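Local coordinates for protein Cdhr2 (Mus musculus, PDB 5CYX) that probably forms calcium-dependent heterophilic adhesion complexes with CDHR5 on adjacent microvilli, so controlling how microvilli pack at the apical membrane of epithelial cells, at residues A[67-72]-A[98-103]; A[127-132]-A[138-143]; A[156-161]-A[179-184]. One frame throughout, in Å; residues are numbered along the deposited sequence. Where two conformers were deposited one is given.

Contact 1: residues A[67-72]-A[98-103]; sequences DFETVP and RNDNIP. With CA (calcium ion), chain C; CA (calcium ion), chain B; CA (calcium ion), chain D.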
loop_
_atom_site.group_PDB
_atom_site.type_symbol
_atom_site.label_atom_id
_atom_site.label_comp_id
_atom_site.label_asym_id
_atom_site.label_seq_id
_atom_site.Cartn_x
_atom_site.Cartn_y
_atom_site.Cartn_z
ATOM N N ASP A 67 -12.843 -22.174 28.841
ATOM C CA ASP A 67 -13.011 -21.349 27.658
ATOM C C ASP A 67 -12.573 -19.938 27.977
ATOM O O ASP A 67 -13.283 -19.181 28.639
ATOM C CB ASP A 67 -14.506 -21.365 27.176
ATOM C CG ASP A 67 -14.701 -20.566 25.881
ATOM O OD1 ASP A 67 -13.724 -20.270 25.151
ATOM O OD2 ASP A 67 -15.814 -20.173 25.595
ATOM N N PHE A 68 -11.377 -19.601 27.522
ATOM C CA PHE A 68 -10.798 -18.318 27.758
ATOM C C PHE A 68 -11.684 -17.201 27.246
ATOM O O PHE A 68 -11.799 -16.166 27.890
ATOM C CB PHE A 68 -9.453 -18.211 27.052
ATOM C CG PHE A 68 -8.807 -16.879 27.234
ATOM C CD1 PHE A 68 -8.141 -16.589 28.417
ATOM C CD2 PHE A 68 -8.853 -15.908 26.234
ATOM C CE1 PHE A 68 -7.512 -15.363 28.583
ATOM C CE2 PHE A 68 -8.236 -14.684 26.402
ATOM C CZ PHE A 68 -7.592 -14.412 27.585
ATOM N N GLU A 69 -12.313 -17.422 26.095
ATOM C CA GLU A 69 -13.130 -16.382 25.473
ATOM C C GLU A 69 -14.330 -15.924 26.334
ATOM O O GLU A 69 -14.744 -14.759 26.212
ATOM C CB GLU A 69 -13.618 -16.824 24.091
ATOM C CG GLU A 69 -12.583 -16.660 22.997
ATOM C CD GLU A 69 -11.312 -17.518 23.187
ATOM O OE1 GLU A 69 -11.357 -18.732 23.374
ATOM O OE2 GLU A 69 -10.229 -16.994 23.155
ATOM N N THR A 70 -14.845 -16.790 27.212
ATOM C CA THR A 70 -15.956 -16.413 28.135
ATOM C C THR A 70 -15.553 -16.281 29.606
ATOM O O THR A 70 -16.000 -15.353 30.263
ATOM C CB THR A 70 -17.116 -17.406 28.085
ATOM O OG1 THR A 70 -16.642 -18.618 27.527
ATOM C CG2 THR A 70 -18.237 -16.910 27.208
ATOM N N VAL A 71 -14.751 -17.207 30.132
ATOM C CA VAL A 71 -14.358 -17.170 31.537
ATOM C C VAL A 71 -12.822 -17.274 31.639
ATOM O O VAL A 71 -12.250 -18.351 31.794
ATOM C CB VAL A 71 -15.066 -18.232 32.385
ATOM C CG1 VAL A 71 -14.707 -18.023 33.853
ATOM C CG2 VAL A 71 -16.607 -18.137 32.236
ATOM N N PRO A 72 -12.153 -16.133 31.530
ATOM C CA PRO A 72 -10.697 -16.083 31.556
ATOM C C PRO A 72 -10.019 -16.457 32.902
ATOM O O PRO A 72 -8.854 -16.931 32.900
ATOM C CB PRO A 72 -10.385 -14.638 31.150
ATOM C CG PRO A 72 -11.611 -13.868 31.442
ATOM C CD PRO A 72 -12.761 -14.815 31.276
ATOM N N ARG A 98 -5.732 -20.312 24.143
ATOM C CA ARG A 98 -5.099 -21.150 23.064
ATOM C C ARG A 98 -5.795 -20.839 21.712
ATOM O O ARG A 98 -6.946 -20.266 21.674
ATOM C CB ARG A 98 -5.185 -22.614 23.424
ATOM C CG ARG A 98 -4.366 -23.020 24.638
ATOM C CD ARG A 98 -2.939 -23.262 24.225
ATOM N NE ARG A 98 -2.069 -23.581 25.344
ATOM C CZ ARG A 98 -1.462 -22.711 26.132
ATOM N NH1 ARG A 98 -0.671 -23.151 27.090
ATOM N NH2 ARG A 98 -1.626 -21.404 25.997
ATOM N N ASN A 99 -5.115 -21.143 20.610
ATOM C CA ASN A 99 -5.646 -20.824 19.303
ATOM C C ASN A 99 -6.730 -21.827 18.847
ATOM O O ASN A 99 -6.466 -22.697 17.977
ATOM C CB ASN A 99 -4.551 -20.712 18.276
ATOM C CG ASN A 99 -4.996 -20.052 17.029
ATOM O OD1 ASN A 99 -6.097 -19.509 16.952
ATOM N ND2 ASN A 99 -4.170 -20.116 16.028
ATOM N N ASP A 100 -7.925 -21.685 19.433
ATOM C CA ASP A 100 -9.086 -22.516 19.081
ATOM C C ASP A 100 -10.126 -21.711 18.319
ATOM O O ASP A 100 -11.189 -22.231 18.087
ATOM C CB ASP A 100 -9.751 -23.105 20.352
ATOM C CG ASP A 100 -10.177 -21.984 21.378
ATOM O OD1 ASP A 100 -9.753 -20.819 21.259
ATOM O OD2 ASP A 100 -10.980 -22.245 22.272
ATOM N N ASN A 101 -9.891 -20.429 17.979
ATOM C CA ASN A 101 -10.890 -19.773 17.096
ATOM C C ASN A 101 -10.323 -19.459 15.721
ATOM O O ASN A 101 -9.102 -19.301 15.595
ATOM C CB ASN A 101 -11.499 -18.538 17.728
ATOM C CG ASN A 101 -12.459 -18.874 18.834
ATOM O OD1 ASN A 101 -13.608 -19.273 18.577
ATOM N ND2 ASN A 101 -12.018 -18.733 20.056
ATOM N N ILE A 102 -11.219 -19.458 14.710
ATOM C CA ILE A 102 -10.871 -19.046 13.341
ATOM C C ILE A 102 -11.301 -17.599 12.979
ATOM O O ILE A 102 -12.255 -17.044 13.572
ATOM C CB ILE A 102 -11.408 -19.973 12.244
ATOM C CG1 ILE A 102 -12.964 -19.980 12.204
ATOM C CG2 ILE A 102 -10.951 -21.421 12.453
ATOM C CD1 ILE A 102 -13.506 -20.783 11.034
ATOM N N PRO A 103 -10.628 -17.008 11.979
ATOM C CA PRO A 103 -11.060 -15.753 11.423
ATOM C C PRO A 103 -12.383 -15.931 10.710
ATOM O O PRO A 103 -12.510 -16.841 9.901
ATOM C CB PRO A 103 -9.962 -15.432 10.406
ATOM C CG PRO A 103 -8.743 -16.077 10.953
ATOM C CD PRO A 103 -9.296 -17.382 11.474
HETATM CA CA CA C . -8.868 -19.004 22.475
HETATM CA CA CA B . -12.141 -21.011 23.643
HETATM CA CA CA D . -7.406 -17.791 16.119
HETATM O O HOH W 1 -13.751 -20.882 21.784
#
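Glu69 and Asp100 meet by sharing two calcium ions. Metal coordination carries the contact. OE1 of Glu69 bridges the pair, 2.4 Å from the chain B calcium and 2.7 Å from the chain C calcium. Its OE2 also binds the chain C ion, at 2.5 Å, so the carboxylate is bidentate there; a bend at chi2 (63°) folds the chain into this position. Asp100 divides its carboxylate instead: OD1 takes the chain C ion, while OD2 lies 2.2 Å from the chain B ion. Its CG stands between the backbone N and the carbonyl carbon (chi1 56°), turning the short side chain toward the metals. Asp67 adds OD1 to the chain B ion at 2.3 Å. Arg98 gives its backbone O to the chain C ion, a ligand that does not depend on the type of side chain.

Glu69 OE1 and Asp100 OD1, 3.4 Å apart, are both calcium ligands, and the cations probably offset their repulsion.

Hydrogen bonds are secondary. Asn101 ND2 donates over 3.3 Å to water 1, itself a ligand of the chain B ion, and the amide stands 80° from the Glu69 carboxylate plane. Within the loop, Asp67 O accepts from the backbone N of both Thr70 and Val71.

Asn99 OD1 and Asn101 O bind a third calcium, the chain D ion. Glu18, Asp97 and Asp133 complete the chain C site. This is the three-calcium linker between the first two cadherin repeats, with Asp67-Phe68-Glu69 as its DXE motif and the DXNDN motif as its connecting segment.

Contact 2: residues A[127-132]-A[138-143]; sequences VLAEDK and GLVQYF. With CA (calcium ion), chain D.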
loop_
_atom_site.group_PDB
_atom_site.type_symbol
_atom_site.label_atom_id
_atom_site.label_comp_id
_atom_site.label_asym_id
_atom_site.label_seq_id
_atom_site.Cartn_x
_atom_site.Cartn_y
_atom_site.Cartn_z
ATOM N N VAL A 127 -12.369 -6.086 2.834
ATOM C CA VAL A 127 -13.035 -7.081 3.664
ATOM C C VAL A 127 -12.503 -7.032 5.112
ATOM O O VAL A 127 -11.409 -6.513 5.383
ATOM C CB VAL A 127 -12.899 -8.488 3.056
ATOM C CG1 VAL A 127 -13.684 -8.558 1.744
ATOM C CG2 VAL A 127 -11.429 -8.862 2.808
ATOM N N LEU A 128 -13.281 -7.568 6.043
ATOM C CA LEU A 128 -12.871 -7.625 7.445
ATOM C C LEU A 128 -13.161 -9.001 8.008
ATOM O O LEU A 128 -14.303 -9.463 7.980
ATOM C CB LEU A 128 -13.634 -6.578 8.260
ATOM C CG LEU A 128 -13.180 -6.422 9.714
ATOM C CD1 LEU A 128 -11.702 -5.989 9.793
ATOM C CD2 LEU A 128 -14.105 -5.451 10.440
ATOM N N ALA A 129 -12.130 -9.655 8.534
ATOM C CA ALA A 129 -12.368 -10.880 9.292
ATOM C C ALA A 129 -11.948 -10.638 10.712
ATOM O O ALA A 129 -11.048 -9.864 10.962
ATOM C CB ALA A 129 -11.667 -12.079 8.690
ATOM N N GLU A 130 -12.642 -11.282 11.639
ATOM C CA GLU A 130 -12.312 -11.149 13.058
ATOM C C GLU A 130 -12.080 -12.530 13.606
ATOM O O GLU A 130 -12.713 -13.483 13.181
ATOM C CB GLU A 130 -13.473 -10.454 13.802
ATOM C CG GLU A 130 -13.586 -9.006 13.380
ATOM C CD GLU A 130 -14.860 -8.353 13.850
ATOM O OE1 GLU A 130 -15.972 -8.959 13.669
ATOM O OE2 GLU A 130 -14.738 -7.233 14.373
ATOM N N ASP A 131 -11.178 -12.604 14.558
ATOM C CA ASP A 131 -10.788 -13.852 15.189
ATOM C C ASP A 131 -10.812 -13.577 16.673
ATOM O O ASP A 131 -10.100 -12.700 17.145
ATOM C CB ASP A 131 -9.382 -14.255 14.740
ATOM C CG ASP A 131 -8.929 -15.601 15.293
ATOM O OD1 ASP A 131 -9.045 -15.887 16.494
ATOM O OD2 ASP A 131 -8.351 -16.398 14.519
ATOM N N LYS A 132 -11.608 -14.353 17.396
ATOM C CA LYS A 132 -11.840 -14.095 18.830
ATOM C C LYS A 132 -10.676 -14.369 19.767
ATOM O O LYS A 132 -10.731 -13.958 20.912
ATOM C CB LYS A 132 -13.053 -14.866 19.299
ATOM C CG LYS A 132 -14.310 -14.370 18.607
ATOM C CD LYS A 132 -15.407 -14.089 19.613
ATOM C CE LYS A 132 -16.067 -15.381 20.105
ATOM N NZ LYS A 132 -16.567 -15.258 21.519
ATOM N N GLY A 138 -5.017 -14.185 17.559
ATOM C CA GLY A 138 -6.130 -13.354 17.155
ATOM C C GLY A 138 -5.865 -12.377 16.030
ATOM O O GLY A 138 -6.757 -11.675 15.611
ATOM N N LEU A 139 -4.649 -12.354 15.517
ATOM C CA LEU A 139 -4.177 -11.302 14.647
ATOM C C LEU A 139 -4.320 -11.808 13.200
ATOM O O LEU A 139 -3.575 -12.752 12.757
ATOM C CB LEU A 139 -2.699 -11.036 14.959
ATOM C CG LEU A 139 -2.065 -9.823 14.284
ATOM C CD1 LEU A 139 -2.848 -8.549 14.639
ATOM C CD2 LEU A 139 -0.619 -9.691 14.742
ATOM N N VAL A 140 -5.235 -11.155 12.477
ATOM C CA VAL A 140 -5.680 -11.588 11.178
ATOM C C VAL A 140 -4.795 -11.082 10.017
ATOM O O VAL A 140 -4.407 -9.923 9.987
ATOM C CB VAL A 140 -7.157 -11.207 10.970
ATOM C CG1 VAL A 140 -7.665 -11.803 9.671
ATOM C CG2 VAL A 140 -7.987 -11.737 12.141
ATOM N N GLN A 141 -4.429 -11.991 9.112
ATOM C CA GLN A 141 -3.739 -11.674 7.869
ATOM C C GLN A 141 -4.646 -12.112 6.738
ATOM O O GLN A 141 -5.447 -13.048 6.923
ATOM C CB GLN A 141 -2.412 -12.455 7.758
ATOM C CG GLN A 141 -1.590 -12.494 9.039
ATOM C CD GLN A 141 -0.106 -12.792 8.800
ATOM O OE1 GLN A 141 0.654 -13.115 9.740
ATOM N NE2 GLN A 141 0.330 -12.647 7.558
ATOM N N TYR A 142 -4.520 -11.451 5.590
ATOM C CA TYR A 142 -5.315 -11.739 4.405
ATOM C C TYR A 142 -4.512 -12.224 3.217
ATOM O O TYR A 142 -3.388 -11.801 3.016
ATOM C CB TYR A 142 -6.057 -10.484 3.971
ATOM C CG TYR A 142 -6.953 -9.972 5.063
ATOM C CD1 TYR A 142 -6.464 -9.100 6.042
ATOM C CD2 TYR A 142 -8.299 -10.352 5.122
ATOM C CE1 TYR A 142 -7.300 -8.648 7.061
ATOM C CE2 TYR A 142 -9.123 -9.912 6.125
ATOM C CZ TYR A 142 -8.646 -9.043 7.071
ATOM O OH TYR A 142 -9.484 -8.612 8.067
ATOM N N PHE A 143 -5.154 -13.032 2.379
ATOM C CA PHE A 143 -4.502 -13.629 1.206
ATOM C C PHE A 143 -5.461 -13.707 0.042
ATOM O O PHE A 143 -6.646 -14.019 0.236
ATOM C CB PHE A 143 -4.021 -15.058 1.487
ATOM C CG PHE A 143 -3.151 -15.150 2.644
ATOM C CD1 PHE A 143 -1.753 -14.989 2.504
ATOM C CD2 PHE A 143 -3.691 -15.343 3.900
ATOM C CE1 PHE A 143 -0.939 -15.053 3.626
ATOM C CE2 PHE A 143 -2.884 -15.378 5.025
ATOM C CZ PHE A 143 -1.488 -15.238 4.884
HETATM CA CA CA D . -7.406 -17.791 16.119
HETATM O O HOH W 2 -9.449 -10.301 15.143
HETATM O O HOH W 3 -8.134 -10.559 17.692
#
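Asp131, first acid of the cadherin DXD calcium motif in the second repeat, packs beside Gly138, in the loop just before strand 140-148. Its OD1 and OD2 both clasp the chain D calcium, OD2 at 2.3 Å; with CG anti to the backbone N (chi1 -176°), the carboxylate extends to the ion while CB stays against Val140 CG2. Gly138 CA lies 3.9 Å from Asp131 OD1. Two waters bridge the backbones: water 2 accepts from Asp131 N at 2.9 Å and reaches Gly138 O, and water 3 sits 2.7 Å from that same Gly138 O, close also to Asp131 O.

In this part of the beta sandwich the two segments run roughly antiparallel, 153° apart end to end, and a tyrosine hydroxyl links them. Ala129 N approaches Tyr142 in the plane of the ring, at its edge, and donates to OH over 2.9 Å with a nearly straight angle of 176°. The small methyl of Ala129 fits against both Val140 and Tyr142, its CB 4.1 Å from Val140 CG1. Val140 CG1 also lies over one face of the Tyr142 ring, towards the rim. Farther along, the branched Val127 brings CG2 to 4.2 Å from Tyr142 CD2.

Contact 3: residues A[156-161]-A[179-184]; sequences NLFRIL and AFYQLE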
loop_
_atom_site.group_PDB
_atom_site.type_symbol
_atom_site.label_atom_id
_atom_site.label_comp_id
_atom_site.label_asym_id
_atom_site.label_seq_id
_atom_site.Cartn_x
_atom_site.Cartn_y
_atom_site.Cartn_z
ATOM N N ASN A 156 -1.364 -10.349 -11.473
ATOM C CA ASN A 156 -0.582 -9.157 -11.134
ATOM C C ASN A 156 -1.485 -7.941 -10.773
ATOM O O ASN A 156 -0.986 -6.908 -10.349
ATOM C CB ASN A 156 0.199 -8.733 -12.369
ATOM C CG ASN A 156 1.232 -7.643 -12.055
ATOM O OD1 ASN A 156 1.970 -7.778 -11.112
ATOM N ND2 ASN A 156 1.262 -6.568 -12.837
ATOM N N LEU A 157 -2.767 -8.068 -11.049
ATOM C CA LEU A 157 -3.712 -6.958 -11.093
ATOM C C LEU A 157 -4.135 -6.440 -9.719
ATOM O O LEU A 157 -4.458 -5.262 -9.581
ATOM C CB LEU A 157 -4.994 -7.420 -11.855
ATOM C CG LEU A 157 -5.905 -6.399 -12.496
ATOM C CD1 LEU A 157 -5.219 -5.256 -13.214
ATOM C CD2 LEU A 157 -6.814 -7.105 -13.494
ATOM N N PHE A 158 -4.149 -7.312 -8.718
ATOM C CA PHE A 158 -4.735 -6.987 -7.441
ATOM C C PHE A 158 -3.848 -7.494 -6.364
ATOM O O PHE A 158 -3.227 -8.491 -6.531
ATOM C CB PHE A 158 -6.098 -7.635 -7.241
ATOM C CG PHE A 158 -7.096 -7.258 -8.259
ATOM C CD1 PHE A 158 -7.688 -5.985 -8.240
ATOM C CD2 PHE A 158 -7.576 -8.208 -9.184
ATOM C CE1 PHE A 158 -8.678 -5.652 -9.146
ATOM C CE2 PHE A 158 -8.522 -7.849 -10.117
ATOM C CZ PHE A 158 -9.087 -6.576 -10.082
ATOM N N ARG A 159 -3.845 -6.797 -5.234
ATOM C CA ARG A 159 -3.055 -7.215 -4.103
ATOM C C ARG A 159 -3.760 -6.824 -2.817
ATOM O O ARG A 159 -4.496 -5.868 -2.805
ATOM C CB ARG A 159 -1.688 -6.575 -4.177
ATOM C CG ARG A 159 -1.664 -5.026 -4.216
ATOM C CD ARG A 159 -0.198 -4.578 -4.477
ATOM N NE ARG A 159 -0.015 -3.124 -4.591
ATOM C CZ ARG A 159 -0.055 -2.244 -3.571
ATOM N NH1 ARG A 159 -0.323 -2.642 -2.332
ATOM N NH2 ARG A 159 0.164 -0.946 -3.790
ATOM N N ILE A 160 -3.464 -7.504 -1.730
ATOM C CA ILE A 160 -4.207 -7.303 -0.527
ATOM C C ILE A 160 -3.303 -6.901 0.614
ATOM O O ILE A 160 -2.167 -7.359 0.724
ATOM C CB ILE A 160 -5.082 -8.542 -0.183
ATOM C CG1 ILE A 160 -6.164 -8.122 0.786
ATOM C CG2 ILE A 160 -4.211 -9.678 0.365
ATOM C CD1 ILE A 160 -7.431 -8.973 0.686
ATOM N N LEU A 161 -3.797 -5.996 1.417
ATOM C CA LEU A 161 -3.036 -5.417 2.547
ATOM C C LEU A 161 -3.444 -6.121 3.828
ATOM O O LEU A 161 -4.536 -6.723 3.932
ATOM C CB LEU A 161 -3.360 -3.915 2.706
ATOM C CG LEU A 161 -3.024 -2.943 1.583
ATOM C CD1 LEU A 161 -3.517 -1.535 1.956
ATOM C CD2 LEU A 161 -1.523 -2.919 1.320
ATOM N N ALA A 179 -13.871 -7.620 -18.593
ATOM C CA ALA A 179 -14.967 -6.883 -17.987
ATOM C C ALA A 179 -15.266 -7.336 -16.547
ATOM O O ALA A 179 -16.022 -6.677 -15.837
ATOM C CB ALA A 179 -16.211 -7.061 -18.851
ATOM N N PHE A 180 -14.703 -8.470 -16.132
ATOM C CA PHE A 180 -15.053 -9.087 -14.853
ATOM C C PHE A 180 -13.879 -9.863 -14.259
ATOM O O PHE A 180 -13.049 -10.429 -14.983
ATOM C CB PHE A 180 -16.284 -10.012 -15.024
ATOM C CG PHE A 180 -16.806 -10.620 -13.733
ATOM C CD1 PHE A 180 -17.698 -9.930 -12.921
ATOM C CD2 PHE A 180 -16.441 -11.914 -13.358
ATOM C CE1 PHE A 180 -18.191 -10.503 -11.755
ATOM C CE2 PHE A 180 -16.927 -12.487 -12.193
ATOM C CZ PHE A 180 -17.796 -11.782 -11.389
ATOM N N TYR A 181 -13.822 -9.874 -12.937
ATOM C CA TYR A 181 -12.915 -10.707 -12.184
ATOM C C TYR A 181 -13.649 -11.237 -10.961
ATOM O O TYR A 181 -14.515 -10.578 -10.413
ATOM C CB TYR A 181 -11.645 -9.978 -11.740
ATOM C CG TYR A 181 -10.837 -9.347 -12.863
ATOM C CD1 TYR A 181 -11.112 -8.059 -13.286
ATOM C CD2 TYR A 181 -9.783 -10.042 -13.491
ATOM C CE1 TYR A 181 -10.444 -7.503 -14.327
ATOM C CE2 TYR A 181 -9.081 -9.488 -14.532
ATOM C CZ TYR A 181 -9.399 -8.226 -14.943
ATOM O OH TYR A 181 -8.733 -7.635 -15.966
ATOM N N GLN A 182 -13.269 -12.432 -10.555
ATOM C CA GLN A 182 -13.669 -13.009 -9.326
ATOM C C GLN A 182 -12.414 -13.406 -8.571
ATOM O O GLN A 182 -11.621 -14.224 -9.038
ATOM C CB GLN A 182 -14.526 -14.256 -9.558
ATOM C CG GLN A 182 -15.039 -14.834 -8.248
ATOM C CD GLN A 182 -15.686 -16.189 -8.454
ATOM O OE1 GLN A 182 -16.725 -16.261 -9.069
ATOM N NE2 GLN A 182 -15.077 -17.247 -7.947
ATOM N N LEU A 183 -12.288 -12.871 -7.376
ATOM C CA LEU A 183 -11.167 -13.128 -6.509
ATOM C C LEU A 183 -11.659 -14.054 -5.428
ATOM O O LEU A 183 -12.739 -13.810 -4.855
ATOM C CB LEU A 183 -10.697 -11.837 -5.854
ATOM C CG LEU A 183 -9.910 -10.797 -6.617
ATOM C CD1 LEU A 183 -10.657 -10.214 -7.784
ATOM C CD2 LEU A 183 -9.558 -9.690 -5.635
ATOM N N GLU A 184 -10.877 -15.087 -5.135
ATOM C CA GLU A 184 -11.074 -15.907 -3.963
ATOM C C GLU A 184 -10.060 -15.494 -2.883
ATOM O O GLU A 184 -8.877 -15.464 -3.168
ATOM C CB GLU A 184 -10.880 -17.371 -4.323
ATOM C CG GLU A 184 -10.829 -18.280 -3.126
ATOM C CD GLU A 184 -10.713 -19.737 -3.496
ATOM O OE1 GLU A 184 -10.748 -20.094 -4.697
ATOM O OE2 GLU A 184 -10.659 -20.536 -2.557
#
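Phe158 drives the edge of its ring into the face of Tyr181, a T-shaped pair with planes 80° apart and centroids separated by 5.5 Å. CE2 of Phe158 is the leading atom, 3.9 Å from Tyr181 CG, so it meets the face near the rim that carries CB. Phe158 has CG anti to its carbonyl carbon (chi1 -59°), which sends the flat ring toward the opposing sheet. Leu183 crosses the phenylalanine at about a right angle, its CD1 lying 3.9 Å from Phe158 CD2. Leu157 CG lies over one face of the Phe158 ring, toward the rim; the placing of its CD2 methyl against Tyr181 is doubtful. Flat rings and branched leucines suit this buried place, where apolar surfaces interlock. With an alanine in place of Tyr181, the Phe158 edge would probably lose the aromatic face it meets, and its ring could turn more freely. The contact joins the two sheets of the second repeat's beta sandwich: strand 158-160 is at the border of one, paired with strand 165-168, and strand 180-189 lies between strands 140-148 and 206-213 in the other. Ile210 of strand 206-213 and Ile166 and Leu168 of strand 165-168 continue the core around Phe158 and Leu183.

How the contacts relate
The three contacts run from a metal-bound surface to an apolar interior. Contact 1 lies at the surface in loops of the first repeat and its linker; contact 2 is partly buried, and contact 3 is fully buried, both in the second repeat. Contacts 1 and 2 share the chain D calcium, which both Asn101 O and Asp131 OD2 bind. Contacts 2 and 3 draw on adjacent strands, 140-148 and 180-189, of one sheet, and meet where Ile160 packs on Tyr142. Contacts 1 and 3 do not touch, their nearest atoms being about 12 Å apart. Contact 1 is mostly metal coordination; contact 2 keeps one calcium-bound aspartate and adds water bridges and a tyrosine hydroxyl bond; contact 3 is apolar and aromatic.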